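Local atomic coordinates of TetR-family transcriptional regulator (Streptomyces coelicolor A3, PDB entry 2QIB), a protein that probably acts as a TetR-family transcription factor that binds cis-regulatory DNA through a helix-turn-helix motif. Residues 152-163 with 182-193. Residues are numbered along the deposited sequence; the frame is centred on the assembly and turned at random.
Sequences VVRSWISLAEST and LVHDFAALMAVS
Trp156 lies as a knob among Leu182, Asp185, Phe186 and Leu189 and shows how one large side chain can tie two helices together by both polar and aromatic contacts. With CG anti to the backbone N (chi1 -179°), the indole reaches across to the other helix, and its NE1 donates to Leu182 O at 2.9 Å in a slightly bent bond (N-H...O 155°), the oxygen lying a little out of the indole plane. That carbonyl already accepts from Phe186 N inside its own helix, and the two donors arrive from opposite faces of its plane. The Phe186 ring turns its edge to one indole face in a T-shaped pair, planes at 72°, with CD1 3.5 Å from Trp156 CD2; its CB adds a CH-pi contact over the five-membered ring. Ala160 CB, one turn on in the same helix as Trp156, lies over the opposite face toward its rim. Were Trp156 an alanine, Leu182 O would probably lose its cross-helix donor and the Phe186 edge the face it rests on. The two helices, 147-168 and 175-194, run roughly antiparallel in the all-helical C-terminal domain of the TetR fold, and both also pack on the second subunit, where Asp185 meets Leu189 of the neighbouring chain. On the Thr163 side, Leu182 is the reciprocal knob, seated among Trp156, Leu159, Ala160 and Thr163, its CD2 3.8 Å from Ala160 CA. Leu182 and Thr163 meet tip to tip, while a water donates to both Thr163 OG1 and Asp185 OD2, bridging the two helices beside the Leu182 methyls. The Leu159 side chain crosses that of Asp185 at about a right angle, its CD2 3.7 Å from Asp185 OD2. Toward Ser193, Val152 spreads its two methyls: CG1 rests 3.6 Å from SE of the selenomethionine Met190, and CG2 lies 3.8 Å from Ser193 CB.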
# COMPACT_ATOMS: atom_id res chain seq x y z
N VAL A 152 1.51 -5.21 -11.43
CA VAL A 152 2.31 -6.01 -10.51
C VAL A 152 3.38 -5.13 -9.87
O VAL A 152 3.55 -5.17 -8.64
CB VAL A 152 2.95 -7.24 -11.17
CG1 VAL A 152 3.96 -7.88 -10.21
CG2 VAL A 152 1.86 -8.22 -11.55
N VAL A 153 4.07 -4.35 -10.68
CA VAL A 153 5.18 -3.53 -10.15
C VAL A 153 4.65 -2.46 -9.18
O VAL A 153 5.13 -2.33 -8.06
CB VAL A 153 6.03 -2.93 -11.27
CG1 VAL A 153 7.09 -1.94 -10.68
CG2 VAL A 153 6.70 -4.05 -12.11
N ARG A 154 3.63 -1.69 -9.60
CA ARG A 154 3.14 -0.64 -8.73
C ARG A 154 2.51 -1.23 -7.46
O ARG A 154 2.63 -0.65 -6.36
CB ARG A 154 2.19 0.25 -9.50
CG ARG A 154 2.87 0.98 -10.67
CD ARG A 154 2.06 2.25 -10.97
NE ARG A 154 2.57 3.01 -12.11
CZ ARG A 154 3.48 3.99 -12.04
NH1 ARG A 154 4.07 4.32 -10.90
NH2 ARG A 154 3.81 4.66 -13.14
N SER A 155 1.85 -2.38 -7.58
CA SER A 155 1.20 -2.98 -6.40
C SER A 155 2.28 -3.53 -5.45
O SER A 155 2.10 -3.47 -4.21
CB SER A 155 0.18 -4.07 -6.78
OG SER A 155 0.82 -5.17 -7.35
N TRP A 156 3.42 -3.96 -6.01
CA TRP A 156 4.55 -4.40 -5.17
C TRP A 156 5.14 -3.21 -4.40
O TRP A 156 5.47 -3.34 -3.23
CB TRP A 156 5.64 -5.09 -5.96
CG TRP A 156 6.76 -5.54 -5.05
CD1 TRP A 156 6.85 -6.72 -4.34
CD2 TRP A 156 7.92 -4.78 -4.73
NE1 TRP A 156 8.06 -6.73 -3.61
CE2 TRP A 156 8.70 -5.55 -3.82
CE3 TRP A 156 8.37 -3.50 -5.11
CZ2 TRP A 156 9.92 -5.08 -3.32
CZ3 TRP A 156 9.62 -3.05 -4.60
CH2 TRP A 156 10.35 -3.83 -3.71
N ILE A 157 5.28 -2.09 -5.09
CA ILE A 157 5.75 -0.84 -4.42
C ILE A 157 4.82 -0.51 -3.24
O ILE A 157 5.30 -0.22 -2.15
CB ILE A 157 5.86 0.34 -5.42
CG1 ILE A 157 7.00 0.05 -6.42
CG2 ILE A 157 6.07 1.68 -4.66
CD1 ILE A 157 6.96 0.93 -7.69
N SER A 158 3.50 -0.62 -3.41
CA SER A 158 2.56 -0.43 -2.28
C SER A 158 2.78 -1.46 -1.16
O SER A 158 2.70 -1.14 0.03
CB SER A 158 1.11 -0.50 -2.77
OG SER A 158 0.87 0.52 -3.76
N LEU A 159 3.04 -2.71 -1.56
CA LEU A 159 3.32 -3.80 -0.62
C LEU A 159 4.59 -3.46 0.21
O LEU A 159 4.64 -3.70 1.44
CB LEU A 159 3.55 -5.12 -1.39
CG LEU A 159 3.75 -6.31 -0.45
CD1 LEU A 159 2.39 -6.64 0.21
CD2 LEU A 159 4.22 -7.48 -1.29
N ALA A 160 5.62 -2.97 -0.48
CA ALA A 160 6.88 -2.61 0.18
C ALA A 160 6.73 -1.42 1.15
O ALA A 160 7.32 -1.42 2.24
CB ALA A 160 7.98 -2.33 -0.85
N GLU A 161 5.91 -0.42 0.79
CA GLU A 161 5.55 0.68 1.71
C GLU A 161 4.82 0.12 2.95
O GLU A 161 5.16 0.43 4.11
CB GLU A 161 4.58 1.62 0.96
CG GLU A 161 5.24 2.41 -0.09
CD GLU A 161 4.25 3.36 -0.79
OE1 GLU A 161 3.23 3.75 -0.18
OE2 GLU A 161 4.51 3.70 -1.95
N SER A 162 3.81 -0.71 2.73
CA SER A 162 3.03 -1.26 3.82
C SER A 162 3.89 -2.10 4.77
O SER A 162 3.77 -2.02 5.99
CB SER A 162 1.92 -2.13 3.25
OG SER A 162 1.08 -2.54 4.32
N THR A 163 4.73 -2.94 4.18
CA THR A 163 5.60 -3.83 4.94
C THR A 163 6.52 -3.00 5.85
O THR A 163 6.67 -3.34 7.03
CB THR A 163 6.39 -4.76 4.01
OG1 THR A 163 5.47 -5.65 3.35
CG2 THR A 163 7.40 -5.60 4.77
N LEU A 182 10.28 -9.42 1.04
CA LEU A 182 9.83 -8.53 -0.05
C LEU A 182 10.39 -8.96 -1.42
O LEU A 182 9.69 -8.85 -2.45
CB LEU A 182 10.20 -7.08 0.25
CG LEU A 182 9.20 -6.48 1.24
CD1 LEU A 182 9.75 -5.17 1.78
CD2 LEU A 182 7.75 -6.27 0.65
N VAL A 183 11.63 -9.46 -1.43
CA VAL A 183 12.22 -9.99 -2.66
C VAL A 183 11.45 -11.23 -3.14
O VAL A 183 11.04 -11.30 -4.33
CB VAL A 183 13.73 -10.30 -2.50
CG1 VAL A 183 14.29 -10.92 -3.81
CG2 VAL A 183 14.45 -9.01 -2.14
N HIS A 184 11.21 -12.18 -2.24
CA HIS A 184 10.39 -13.34 -2.59
C HIS A 184 8.97 -12.94 -3.01
O HIS A 184 8.43 -13.50 -3.96
CB HIS A 184 10.29 -14.28 -1.42
CG HIS A 184 11.58 -14.99 -1.13
ND1 HIS A 184 12.42 -15.46 -2.13
CD2 HIS A 184 12.13 -15.38 0.05
CE1 HIS A 184 13.43 -16.10 -1.57
NE2 HIS A 184 13.30 -16.04 -0.26
N ASP A 185 8.38 -11.96 -2.30
CA ASP A 185 7.04 -11.46 -2.64
C ASP A 185 6.99 -10.96 -4.09
O ASP A 185 6.02 -11.20 -4.77
CB ASP A 185 6.65 -10.30 -1.74
CG ASP A 185 6.32 -10.75 -0.31
OD1 ASP A 185 6.07 -11.96 -0.11
OD2 ASP A 185 6.29 -9.87 0.60
N PHE A 186 8.04 -10.28 -4.54
CA PHE A 186 8.07 -9.75 -5.89
C PHE A 186 7.99 -10.93 -6.88
O PHE A 186 7.19 -10.91 -7.80
CB PHE A 186 9.37 -8.92 -6.11
CG PHE A 186 9.36 -8.09 -7.40
CD1 PHE A 186 9.12 -6.73 -7.38
CD2 PHE A 186 9.64 -8.72 -8.62
CE1 PHE A 186 9.09 -5.96 -8.58
CE2 PHE A 186 9.63 -7.99 -9.83
CZ PHE A 186 9.35 -6.60 -9.80
N ALA A 187 8.86 -11.93 -6.71
CA ALA A 187 8.84 -13.14 -7.58
C ALA A 187 7.45 -13.78 -7.57
O ALA A 187 6.87 -14.15 -8.63
CB ALA A 187 9.90 -14.13 -7.10
N ALA A 188 6.89 -13.92 -6.38
CA ALA A 188 5.61 -14.61 -6.25
C ALA A 188 4.45 -13.85 -6.89
O ALA A 188 3.63 -14.46 -7.58
CB ALA A 188 5.32 -14.96 -4.77
N LEU A 189 4.39 -12.54 -6.69
CA LEU A 189 3.38 -11.69 -7.35
C LEU A 189 3.50 -11.79 -8.87
O LEU A 189 2.50 -11.92 -9.56
CB LEU A 189 3.44 -10.23 -6.90
CG LEU A 189 3.11 -10.06 -5.41
CD1 LEU A 189 3.34 -8.63 -4.98
CD2 LEU A 189 1.68 -10.52 -5.05
N MSE A 190 4.73 -11.76 -9.39
CA MSE A 190 4.91 -11.90 -10.82
C MSE A 190 4.48 -13.28 -11.29
O MSE A 190 3.84 -13.42 -12.33
CB MSE A 190 6.37 -11.65 -11.20
CG MSE A 190 6.84 -10.30 -10.72
SE MSE A 190 6.71 -9.02 -12.17
CE MSE A 190 8.32 -9.87 -13.03
N ALA A 191 4.85 -14.32 -10.54
CA ALA A 191 4.45 -15.68 -10.92
C ALA A 191 2.93 -15.89 -10.94
O ALA A 191 2.41 -16.62 -11.80
CB ALA A 191 5.07 -16.69 -10.02
N VAL A 192 2.23 -15.28 -10.00
CA VAL A 192 0.77 -15.37 -9.96
C VAL A 192 0.18 -14.77 -11.25
O VAL A 192 -0.67 -15.39 -11.89
CB VAL A 192 0.17 -14.70 -8.69
CG1 VAL A 192 -1.33 -14.55 -8.81
CG2 VAL A 192 0.51 -15.56 -7.46
N SER A 193 0.67 -13.60 -11.63
CA SER A 193 0.18 -12.92 -12.83
C SER A 193 0.51 -13.74 -14.09
O SER A 193 -0.29 -13.81 -15.00
CB SER A 193 0.79 -11.54 -12.97
OG SER A 193 0.30 -10.88 -14.13
O HOH W 1 5.92 -8.45 3.05